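Local coordinates for protein archease (PDB 1J5U) that binds calcium and probably activates the tRNA-splicing ligase RtcB by promoting its guanylylation, and may also act as a chaperone, at residues H117-E122 with T130-D135. Residues are numbered along the deposited sequence; the frame is centred on the assembly and turned at random.
Sequences HLLKFE and TKVVFD. With CA (calcium ion), chain B.
Instead of direct backbone hydrogen bonds, a threonine hydroxyl and a water join Lys120 to Thr130 and His117 to Val133, where the C-terminal beta hairpin of archease, strands 113-124 and 127-135, is interrupted in its first strand. Thr130 suits this place because its oxygen can accept and donate: with OG1 anti to the backbone N (chi1 -176°), it receives Lys120 N at 2.9 Å, nearly straight at 164°, and gives its proton to Lys131 O at 2.8 Å. Its methyl CG2 lies near the plane of the Phe121 ring, at the edge, 3.8 Å from CD1, and Phe121 continues apolar packing onto Tyr32 and Leu35 of helix 32-47. Leu118 has positive phi (59°), breaking the extended course; its side chain and that of Lys131 point the same way, Leu118 CD1 3.7 Å from Lys131 CD, while the ammonium makes a long, weak ion pair with Glu26. Beta-branched Val133 fits a strand and sets its CB 3.8 Å from His117 CB, while NE2 of the imidazole is hydrogen-bonded to Thr20 OG1. Farther along, Asp135 joins His19, Asp22 and Thr136 at the calcium ion. A water bridges the break, donating to His117 O and accepting from Val133 N, its oxygen 2.7 Å from both atoms.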
ATOM      1  N   HIS A 117      -3.131  -5.428  10.967  1.00 21.67           N
ATOM      2  CA  HIS A 117      -3.155  -4.656  12.224  1.00 21.78           C
ATOM      3  C   HIS A 117      -3.914  -3.351  12.089  1.00 20.08           C
ATOM      4  O   HIS A 117      -3.552  -2.514  11.267  1.00 19.99           O
ATOM      5  CB  HIS A 117      -1.736  -4.309  12.692  1.00 23.41           C
ATOM      6  CG  HIS A 117      -0.892  -5.495  13.040  1.00 28.80           C
ATOM      7  ND1 HIS A 117      -1.247  -6.403  14.017  1.00 31.17           N
ATOM      8  CD2 HIS A 117       0.303  -5.908  12.555  1.00 27.82           C
ATOM      9  CE1 HIS A 117      -0.306  -7.324  14.117  1.00 31.25           C
ATOM     10  NE2 HIS A 117       0.644  -7.047  13.241  1.00 30.72           N
ATOM     11  N   LEU A 118      -4.950  -3.182  12.904  1.00 19.54           N
ATOM     12  CA  LEU A 118      -5.755  -1.968  12.911  1.00 19.59           C
ATOM     13  C   LEU A 118      -6.426  -1.622  11.572  1.00 19.57           C
ATOM     14  O   LEU A 118      -6.911  -0.506  11.400  1.00 17.75           O
ATOM     15  CB  LEU A 118      -4.885  -0.780  13.371  1.00 19.95           C
ATOM     16  CG  LEU A 118      -4.182  -1.006  14.731  1.00 21.52           C
ATOM     17  CD1 LEU A 118      -3.259   0.181  15.079  1.00 19.71           C
ATOM     18  CD2 LEU A 118      -5.245  -1.220  15.816  1.00 18.83           C
ATOM     19  N   LEU A 119      -6.439  -2.555  10.629  1.00 18.43           N
ATOM     20  CA  LEU A 119      -7.072  -2.307   9.327  1.00 18.45           C
ATOM     21  C   LEU A 119      -8.581  -2.432   9.518  1.00 19.65           C
ATOM     22  O   LEU A 119      -9.083  -3.531   9.742  1.00 21.25           O
ATOM     23  CB  LEU A 119      -6.592  -3.343   8.302  1.00 19.04           C
ATOM     24  CG  LEU A 119      -6.997  -3.100   6.842  1.00 17.68           C
ATOM     25  CD1 LEU A 119      -6.634  -1.644   6.439  1.00 16.98           C
ATOM     26  CD2 LEU A 119      -6.283  -4.113   5.939  1.00 17.64           C
ATOM     27  N   LYS A 120      -9.294  -1.308   9.460  1.00 19.33           N
ATOM     28  CA  LYS A 120     -10.750  -1.275   9.642  1.00 21.51           C
ATOM     29  C   LYS A 120     -11.302   0.032   9.069  1.00 21.19           C
ATOM     30  O   LYS A 120     -11.009   1.113   9.591  1.00 18.72           O
ATOM     31  CB  LYS A 120     -11.105  -1.346  11.141  1.00 24.50           C
ATOM     32  CG  LYS A 120     -12.593  -1.282  11.472  1.00 27.43           C
ATOM     33  CD  LYS A 120     -12.781  -1.031  12.981  1.00 32.37           C
ATOM     34  CE  LYS A 120     -14.229  -1.227  13.466  1.00 35.95           C
ATOM     35  NZ  LYS A 120     -15.198  -0.215  12.918  1.00 39.17           N
ATOM     36  N   PHE A 121     -12.088  -0.060   7.996  1.00 20.74           N
ATOM     37  CA  PHE A 121     -12.646   1.137   7.387  1.00 20.03           C
ATOM     38  C   PHE A 121     -13.710   1.751   8.300  1.00 21.80           C
ATOM     39  O   PHE A 121     -14.574   1.043   8.833  1.00 20.50           O
ATOM     40  CB  PHE A 121     -13.275   0.816   6.020  1.00 21.43           C
ATOM     41  CG  PHE A 121     -12.301   0.251   5.006  1.00 22.05           C
ATOM     42  CD1 PHE A 121     -10.992   0.715   4.934  1.00 20.15           C
ATOM     43  CD2 PHE A 121     -12.717  -0.704   4.085  1.00 20.50           C
ATOM     44  CE1 PHE A 121     -10.120   0.238   3.960  1.00 19.81           C
ATOM     45  CE2 PHE A 121     -11.846  -1.180   3.112  1.00 18.44           C
ATOM     46  CZ  PHE A 121     -10.555  -0.713   3.049  1.00 18.27           C
ATOM     47  N   GLU A 122     -13.636   3.063   8.492  1.00 21.98           N
ATOM     48  CA  GLU A 122     -14.611   3.758   9.324  1.00 24.63           C
ATOM     49  C   GLU A 122     -15.156   4.910   8.514  1.00 25.77           C
ATOM     50  O   GLU A 122     -14.384   5.638   7.881  1.00 23.65           O
ATOM     51  CB  GLU A 122     -13.971   4.334  10.593  1.00 27.12           C
ATOM     52  CG  GLU A 122     -13.263   3.337  11.476  1.00 33.37           C
ATOM     53  CD  GLU A 122     -12.766   3.971  12.769  1.00 38.16           C
ATOM     54  OE1 GLU A 122     -12.389   5.170  12.744  1.00 40.23           O
ATOM     55  OE2 GLU A 122     -12.741   3.270  13.806  1.00 39.39           O
ATOM     56  N   THR A 130      -9.072   4.807   7.743  1.00 18.83           N
ATOM     57  CA  THR A 130      -8.537   3.658   8.467  1.00 17.96           C
ATOM     58  C   THR A 130      -7.064   3.837   8.722  1.00 18.04           C
ATOM     59  O   THR A 130      -6.397   4.639   8.063  1.00 16.26           O
ATOM     60  CB  THR A 130      -8.696   2.325   7.694  1.00 17.55           C
ATOM     61  OG1 THR A 130      -8.234   1.247   8.515  1.00 17.88           O
ATOM     62  CG2 THR A 130      -7.863   2.327   6.403  1.00 16.38           C
ATOM     63  N   LYS A 131      -6.564   3.113   9.715  1.00 16.71           N
ATOM     64  CA  LYS A 131      -5.144   3.113   9.959  1.00 18.22           C
ATOM     65  C   LYS A 131      -4.639   2.009   9.018  1.00 16.89           C
ATOM     66  O   LYS A 131      -5.400   1.121   8.635  1.00 17.58           O
ATOM     67  CB  LYS A 131      -4.837   2.733  11.418  1.00 21.87           C
ATOM     68  CG  LYS A 131      -4.321   3.902  12.281  1.00 27.86           C
ATOM     69  CD  LYS A 131      -4.129   3.480  13.730  1.00 31.99           C
ATOM     70  CE  LYS A 131      -3.457   4.568  14.546  1.00 32.14           C
ATOM     71  NZ  LYS A 131      -4.116   5.883  14.321  1.00 34.60           N
ATOM     72  N   VAL A 132      -3.376   2.094   8.616  1.00 14.92           N
ATOM     73  CA  VAL A 132      -2.751   1.062   7.809  1.00 15.27           C
ATOM     74  C   VAL A 132      -1.404   0.866   8.476  1.00 16.45           C
ATOM     75  O   VAL A 132      -0.651   1.838   8.715  1.00 14.84           O
ATOM     76  CB  VAL A 132      -2.548   1.449   6.312  1.00 14.34           C
ATOM     77  CG1 VAL A 132      -3.891   1.327   5.569  1.00 14.64           C
ATOM     78  CG2 VAL A 132      -1.979   2.865   6.185  1.00 14.72           C
ATOM     79  N   VAL A 133      -1.111  -0.387   8.791  1.00 14.58           N
ATOM     80  CA  VAL A 133       0.137  -0.723   9.470  1.00 14.61           C
ATOM     81  C   VAL A 133       0.962  -1.651   8.604  1.00 15.29           C
ATOM     82  O   VAL A 133       0.481  -2.715   8.160  1.00 15.03           O
ATOM     83  CB  VAL A 133      -0.164  -1.387  10.832  1.00 13.71           C
ATOM     84  CG1 VAL A 133       1.140  -1.910  11.483  1.00 14.47           C
ATOM     85  CG2 VAL A 133      -0.856  -0.379  11.742  1.00 13.01           C
ATOM     86  N   PHE A 134       2.196  -1.233   8.350  1.00 15.12           N
ATOM     87  CA  PHE A 134       3.103  -1.994   7.520  1.00 15.83           C
ATOM     88  C   PHE A 134       4.248  -2.617   8.300  1.00 18.95           C
ATOM     89  O   PHE A 134       4.674  -2.122   9.355  1.00 17.09           O
ATOM     90  CB  PHE A 134       3.704  -1.111   6.421  1.00 16.41           C
ATOM     91  CG  PHE A 134       2.685  -0.491   5.519  1.00 17.20           C
ATOM     92  CD1 PHE A 134       2.038   0.689   5.893  1.00 17.10           C
ATOM     93  CD2 PHE A 134       2.378  -1.080   4.296  1.00 18.24           C
ATOM     94  CE1 PHE A 134       1.099   1.279   5.051  1.00 18.98           C
ATOM     95  CE2 PHE A 134       1.442  -0.499   3.436  1.00 19.16           C
ATOM     96  CZ  PHE A 134       0.803   0.682   3.814  1.00 18.20           C
ATOM     97  N   ASP A 135       4.742  -3.705   7.729  1.00 20.09           N
ATOM     98  CA  ASP A 135       5.846  -4.472   8.262  1.00 20.44           C
ATOM     99  C   ASP A 135       7.089  -4.082   7.446  1.00 21.85           C
ATOM    100  O   ASP A 135       7.027  -4.006   6.222  1.00 20.12           O
ATOM    101  CB  ASP A 135       5.510  -5.966   8.115  1.00 21.24           C
ATOM    102  CG  ASP A 135       6.619  -6.868   8.614  1.00 25.68           C
ATOM    103  OD1 ASP A 135       7.331  -6.442   9.526  1.00 23.81           O
ATOM    104  OD2 ASP A 135       6.770  -7.992   8.107  1.00 26.20           O
TER
HETATM  105 CA    CA B 301       9.306  -6.184  10.871  1.00 26.20          CA
HETATM  106  O   HOH W   1      -3.067  -2.285   8.663  1.00 13.66           O
HETATM  107  O   HOH W   2      -9.103   2.170  11.472  1.00 29.54           O
HETATM  108  O   HOH W   3      10.468  -4.937  13.028  1.00 31.84           O
HETATM  109  O   HOH W   4      12.173  -6.403  10.779  1.00 45.68           O
HETATM  110  O   HOH W   5       9.873  -8.611  12.135  1.00 37.84           O